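Local coordinates for AAEL008620-PA odorant-binding protein (Aedes aegypti, PDB 5V13) that specifically binds juvenile hormone in the mosquito hemolymph, as a member of the odorant-binding protein family, at the interface of chains A and B. Sequence-based numbering; all coordinates share one arbitrary frame. Chains: chain A/B, AAEL008620-PA odorant-binding protein.

Contact 1: the interface of chains A and B. Residues chain A 168, 183, 259, 262-263; chain B 177-178.
B:Asp178 and A:Arg259 meet through two first torsions of the same kind: CG lies anti to the backbone N in both (chi1 -163° and 176°), and a bend at chi3 of the arginine turns its guanidinium toward the aspartate. In this odorant-binding (PBP/GOBP) family protein, the residue just after helix 169-177 of chain B inserts against helix 251-264 of chain A, in a contact between copies that may not be the biological one. The guanidinium and carboxylate planes are stacked, 15° apart, with OD2 above one guanidinium face near its rim. The charged pair A:Arg259 NH2 and B:Asp178 OD2, 3.3 Å apart, forms a salt bridge. At the edge of the same guanidinium, NH2 donates to the backbone O of B:Asp178 at 2.5 Å; this short bond is almost straight and lies in both the carbonyl and guanidinium planes. B:Asp178 OD2 also accepts NE2 of A:Gln263 at 2.8 Å, on its anti side, with the amide nearly coplanar with the carboxylate. That A:Gln263 NE2 donates to A:Arg259 O as well, at 3.0 Å, which ties the amide to its own helix. A:Asn262 ND2 adds a weak bond to OD2. A:Arg259 appears to grip the poorly ordered A:Glu183 side-on, NE to OE1 and NH2 to OE2, an in-plane edge contact that could orient the guanidinium. A:Glu183 OE2 lies 4.1 Å from B:Asp178 OD2, a like-charge approach that the shared NH2 may offset.

Contact 2: the interface of chains A and B. Residues chain A 286-287; chain B 93, 95-96.
B:His96 reaches across to A:Asn286, the last residue of helix 278-286, and A:Asn287 just beyond it, in an interface between two copies of this odorant-binding protein that may reflect crystal packing. CB of B:His96 lies 3.3 Å from the backbone O of A:Asn286 and also borders OD1 of A:Asn287. A chi1 of -37° places CG beside the backbone N and anti to the carbonyl carbon, directing the imidazole at the two asparagines. At CG of B:His96 the ring comes within 3.2 Å of A:Asn286 O, a van der Waals approach to the carbonyl; CD2 meets the same oxygen more distantly. ND1 of B:His96 donates to A:Asn287 OD1 at 3.2 Å. This bond is far from ideal: the donor stands 48° out of the amide carbonyl plane, away from a lone-pair direction, and the acceptor is tilted from the ring plane. The ring and the A:Asn287 amide are steeply turned against each other. Further along, B:His96 CE1 packs 3.5 Å from A:Asn286 ND2, with CG of that amide only slightly farther; amide and ring are 36° apart, so the contact is oblique rather than a parallel stack. NE2 faces the same amide from farther away. A water competes with A:Asn287 OD1 for the ND1 hydrogen while also bonding to that OD1, and it sits 2.9 Å from B:Phe95 O.

Contact 3: the interface of chains A and B. Residues chain A 164-167, 171; chain B 159-161, 175.
Backbone hydrogen bonding joins B:Asn160 to A:Ile165: the amide N of B:Asn160 donates to the carbonyl O of A:Ile165 at 2.7 Å. This anchors the 3-10 helix 159-161 of chain B to a loop of chain A in a contact between copies of the odorant-binding protein that may not be the biological one. Van der Waals packing accompanies the bond. CB of B:Asn160 rests 3.5 Å from A:Gly166 O, and the B:Asn160 amide runs over the base of A:Gln167, with ND2 3.3 Å from A:Gln167 CB. The two amides are turned 38° from each other. With CG of B:Asn160 beside its backbone N (chi1 -69°), the amide is set against chain A, and chi2 (25°) turns ND2 to A:Gln167 and OD1 to CB of A:Gln164. Hydrogen bonds within chain A shape that surface. The extended A:Gln167 chain uses both ends of its amide: OE1 accepts the backbone N of A:Gln164 at 3.1 Å, in plane and on a lone pair, and NE2 donates to A:Asp171 OD2 at 2.8 Å on the anti side. This pair of bonds should fix the amide's rotation. Electrostatic attraction is looser. NZ of B:Lys175 remains 4.5 Å from A:Asp171 OD2, a separation that may still favour the opposite charges, while its CE passes closer to that oxygen. The site sits where helix 169-177 and the loop before it in chain A face the 3-10 turn and the matching helix of chain B.

Contact 1: the interface of chains A and B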
loop_
_atom_site.group_PDB
_atom_site.type_symbol
_atom_site.label_atom_id
_atom_site.label_comp_id
_atom_site.label_asym_id
_atom_site.label_seq_id
_atom_site.Cartn_x
_atom_site.Cartn_y
_atom_site.Cartn_z
ATOM N N MET A 168 -7.842 9.828 -1.692
ATOM C CA MET A 168 -8.892 10.747 -1.259
ATOM C C MET A 168 -9.809 10.062 -0.252
ATOM O O MET A 168 -9.963 8.838 -0.255
ATOM C CB MET A 168 -9.706 11.252 -2.453
ATOM C CG MET A 168 -8.867 12.042 -3.481
ATOM S SD MET A 168 -9.874 12.609 -4.853
ATOM C CE MET A 168 -8.665 12.829 -6.154
ATOM N N GLU A 183 -22.549 10.034 -6.579
ATOM C CA GLU A 183 -22.699 11.491 -6.494
ATOM C C GLU A 183 -24.031 11.954 -7.083
ATOM O O GLU A 183 -24.134 13.052 -7.639
ATOM C CB GLU A 183 -21.534 12.213 -7.179
ATOM C CG GLU A 183 -20.156 11.874 -6.630
ATOM C CD GLU A 183 -19.074 12.783 -7.186
ATOM O OE1 GLU A 183 -19.412 13.881 -7.680
ATOM O OE2 GLU A 183 -17.886 12.401 -7.129
ATOM N N ARG A 259 -17.094 17.201 -3.241
ATOM C CA ARG A 259 -16.133 16.861 -4.287
ATOM C C ARG A 259 -14.910 17.770 -4.228
ATOM O O ARG A 259 -13.773 17.313 -4.405
ATOM C CB ARG A 259 -16.815 16.937 -5.654
ATOM C CG ARG A 259 -15.884 16.702 -6.828
ATOM C CD ARG A 259 -16.652 16.363 -8.116
ATOM N NE ARG A 259 -16.708 14.917 -8.321
ATOM C CZ ARG A 259 -15.736 14.200 -8.885
ATOM N NH1 ARG A 259 -14.626 14.792 -9.314
ATOM N NH2 ARG A 259 -15.874 12.890 -9.021
ATOM N N ASN A 262 -12.913 16.827 -1.156
ATOM C CA ASN A 262 -12.333 15.505 -1.380
ATOM C C ASN A 262 -11.007 15.597 -2.129
ATOM O O ASN A 262 -10.040 14.905 -1.776
ATOM C CB ASN A 262 -13.299 14.625 -2.162
ATOM C CG ASN A 262 -12.879 13.171 -2.165
ATOM O OD1 ASN A 262 -12.455 12.643 -1.143
ATOM N ND2 ASN A 262 -13.005 12.516 -3.310
ATOM N N GLN A 263 -10.954 16.420 -3.182
ATOM C CA GLN A 263 -9.709 16.539 -3.952
ATOM C C GLN A 263 -8.560 16.975 -3.056
ATOM O O GLN A 263 -7.411 16.551 -3.249
ATOM C CB GLN A 263 -9.866 17.533 -5.104
ATOM C CG GLN A 263 -11.135 17.400 -5.928
ATOM C CD GLN A 263 -11.299 16.028 -6.554
ATOM O OE1 GLN A 263 -10.485 15.608 -7.380
ATOM N NE2 GLN A 263 -12.362 15.323 -6.164
ATOM N N THR B 177 -7.995 11.084 -10.309
ATOM C CA THR B 177 -8.843 12.154 -10.822
ATOM C C THR B 177 -10.272 12.095 -10.291
ATOM O O THR B 177 -11.101 12.915 -10.700
ATOM C CB THR B 177 -8.850 12.128 -12.358
ATOM O OG1 THR B 177 -9.419 10.899 -12.811
ATOM C CG2 THR B 177 -7.438 12.234 -12.897
ATOM N N ASP B 178 -10.582 11.165 -9.382
ATOM C CA ASP B 178 -11.931 11.031 -8.815
ATOM C C ASP B 178 -12.969 10.831 -9.926
ATOM O O ASP B 178 -14.001 11.504 -9.983
ATOM C CB ASP B 178 -12.272 12.245 -7.936
ATOM C CG ASP B 178 -13.453 12.000 -6.996
ATOM O OD1 ASP B 178 -13.907 10.841 -6.873
ATOM O OD2 ASP B 178 -13.925 12.983 -6.368
HETATM O O HOH W 1 -16.246 11.125 -5.362
HETATM O O HOH W 2 -16.178 13.295 -4.556
#

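Contact 2: the interface of chains A and B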
loop_
_atom_site.group_PDB
_atom_site.type_symbol
_atom_site.label_atom_id
_atom_site.label_comp_id
_atom_site.label_asym_id
_atom_site.label_seq_id
_atom_site.Cartn_x
_atom_site.Cartn_y
_atom_site.Cartn_z
ATOM N N ASN A 286 13.396 12.222 6.286
ATOM C CA ASN A 286 14.022 11.239 5.415
ATOM C C ASN A 286 15.383 10.786 5.912
ATOM O O ASN A 286 15.852 9.721 5.495
ATOM C CB ASN A 286 14.207 11.810 4.007
ATOM C CG ASN A 286 13.058 11.485 3.085
ATOM O OD1 ASN A 286 12.174 10.699 3.424
ATOM N ND2 ASN A 286 13.074 12.079 1.893
ATOM N N ASN A 287 16.045 11.570 6.759
ATOM C CA ASN A 287 17.471 11.357 6.960
ATOM C C ASN A 287 17.837 11.287 8.434
ATOM O O ASN A 287 18.900 11.759 8.846
ATOM C CB ASN A 287 18.279 12.442 6.246
ATOM C CG ASN A 287 18.167 12.346 4.729
ATOM O OD1 ASN A 287 18.810 11.506 4.099
ATOM N ND2 ASN A 287 17.340 13.203 4.138
ATOM N N SER B 93 16.208 12.683 -2.948
ATOM C CA SER B 93 14.908 12.110 -2.633
ATOM C C SER B 93 15.011 10.698 -2.069
ATOM O O SER B 93 14.202 10.322 -1.211
ATOM C CB SER B 93 14.014 12.108 -3.877
ATOM O OG SER B 93 12.790 11.438 -3.612
ATOM N N PHE B 95 18.230 8.578 -1.410
ATOM C CA PHE B 95 19.425 7.995 -0.795
ATOM C C PHE B 95 19.589 8.558 0.613
ATOM O O PHE B 95 19.990 9.716 0.779
ATOM C CB PHE B 95 20.681 8.247 -1.629
ATOM C CG PHE B 95 21.903 7.583 -1.063
ATOM C CD1 PHE B 95 22.086 6.216 -1.204
ATOM C CD2 PHE B 95 22.847 8.313 -0.372
ATOM C CE1 PHE B 95 23.203 5.590 -0.670
ATOM C CE2 PHE B 95 23.968 7.701 0.162
ATOM C CZ PHE B 95 24.146 6.335 0.015
ATOM N N HIS B 96 19.303 7.729 1.626
ATOM C CA HIS B 96 19.391 8.137 3.026
ATOM C C HIS B 96 20.351 7.279 3.838
ATOM O O HIS B 96 20.393 7.412 5.069
ATOM C CB HIS B 96 18.003 8.096 3.663
ATOM C CG HIS B 96 16.917 8.530 2.731
ATOM N ND1 HIS B 96 16.859 9.804 2.205
ATOM C CD2 HIS B 96 15.868 7.853 2.202
ATOM C CE1 HIS B 96 15.812 9.897 1.401
ATOM N NE2 HIS B 96 15.196 8.727 1.382
HETATM O O HOH W 3 18.550 12.253 1.171
#

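Contact 3: the interface of chains A and B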
loop_
_atom_site.group_PDB
_atom_site.type_symbol
_atom_site.label_atom_id
_atom_site.label_comp_id
_atom_site.label_asym_id
_atom_site.label_seq_id
_atom_site.Cartn_x
_atom_site.Cartn_y
_atom_site.Cartn_z
ATOM N N GLN A 164 -4.353 6.335 2.832
ATOM C CA GLN A 164 -2.954 6.391 2.436
ATOM C C GLN A 164 -2.601 7.770 1.884
ATOM O O GLN A 164 -3.471 8.562 1.509
ATOM C CB GLN A 164 -2.639 5.313 1.397
ATOM C CG GLN A 164 -2.963 3.864 1.839
ATOM C CD GLN A 164 -1.854 3.217 2.662
ATOM O OE1 GLN A 164 -0.668 3.387 2.364
ATOM N NE2 GLN A 164 -2.236 2.475 3.713
ATOM N N ILE A 165 -1.299 8.062 1.866
ATOM C CA ILE A 165 -0.815 9.271 1.205
ATOM C C ILE A 165 -1.277 9.239 -0.243
ATOM O O ILE A 165 -1.106 8.231 -0.939
ATOM C CB ILE A 165 0.716 9.362 1.304
ATOM C CG1 ILE A 165 1.143 9.623 2.749
ATOM C CG2 ILE A 165 1.272 10.473 0.375
ATOM C CD1 ILE A 165 2.641 9.378 2.986
ATOM N N GLY A 166 -1.899 10.334 -0.696
ATOM C CA GLY A 166 -2.400 10.417 -2.055
ATOM C C GLY A 166 -3.779 9.821 -2.287
ATOM O O GLY A 166 -4.309 9.947 -3.397
ATOM N N GLN A 167 -4.372 9.159 -1.302
ATOM C CA GLN A 167 -5.728 8.637 -1.438
ATOM C C GLN A 167 -6.740 9.675 -0.955
ATOM O O GLN A 167 -6.527 10.329 0.064
ATOM C CB GLN A 167 -5.882 7.335 -0.639
ATOM C CG GLN A 167 -7.286 6.714 -0.676
ATOM C CD GLN A 167 -7.372 5.396 0.086
ATOM O OE1 GLN A 167 -6.661 5.194 1.074
ATOM N NE2 GLN A 167 -8.274 4.505 -0.353
ATOM N N ASP A 171 -12.921 7.861 -1.601
ATOM C CA ASP A 171 -12.487 6.516 -2.000
ATOM C C ASP A 171 -12.246 5.613 -0.791
ATOM O O ASP A 171 -12.683 4.454 -0.768
ATOM C CB ASP A 171 -11.217 6.606 -2.851
ATOM C CG ASP A 171 -10.710 5.238 -3.310
ATOM O OD1 ASP A 171 -11.337 4.643 -4.219
ATOM O OD2 ASP A 171 -9.664 4.772 -2.792
ATOM N N GLY B 159 2.732 6.413 -1.734
ATOM C CA GLY B 159 1.331 6.038 -1.564
ATOM C C GLY B 159 0.586 5.887 -2.878
ATOM O O GLY B 159 1.097 5.340 -3.866
ATOM N N ASN B 160 -0.647 6.397 -2.898
ATOM C CA ASN B 160 -1.454 6.428 -4.113
ATOM C C ASN B 160 -0.974 7.457 -5.114
ATOM O O ASN B 160 -1.619 7.616 -6.156
ATOM C CB ASN B 160 -2.917 6.724 -3.789
ATOM C CG ASN B 160 -3.600 5.596 -3.060
ATOM O OD1 ASN B 160 -2.965 4.790 -2.382
ATOM N ND2 ASN B 160 -4.917 5.536 -3.192
ATOM N N GLY B 161 0.113 8.173 -4.835
ATOM C CA GLY B 161 0.710 8.992 -5.874
ATOM C C GLY B 161 1.500 8.234 -6.924
ATOM O O GLY B 161 1.943 8.843 -7.902
ATOM N N LYS B 175 -8.748 6.781 -9.659
ATOM C CA LYS B 175 -8.646 7.278 -8.290
ATOM C C LYS B 175 -8.042 8.677 -8.247
ATOM O O LYS B 175 -8.555 9.570 -7.554
ATOM C CB LYS B 175 -7.815 6.300 -7.447
ATOM C CG LYS B 175 -8.573 5.016 -7.088
ATOM C CD LYS B 175 -7.628 3.911 -6.628
ATOM C CE LYS B 175 -7.028 4.192 -5.256
ATOM N NZ LYS B 175 -5.993 3.164 -4.886
#

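Contact 1 and contact 3 are neighbours, their C-alpha centres about 11 Å apart, while contact 2 lies about 21 Å from contact 3 and 31 Å from contact 1, so contact 3 occupies the middle of the seam. Both copies of helix 169-177 take part: in chain B it supplies B:Lys175 to contact 3 and ends at B:Thr177 of contact 1; in chain A it brings A:Asp171 to contact 3, just after A:Met168 of contact 1. Contact 2 draws on the end of helix 278-286 in chain A and the loop following helix 84-94 in chain B. The interface is not an exact two-fold and may not be physiological.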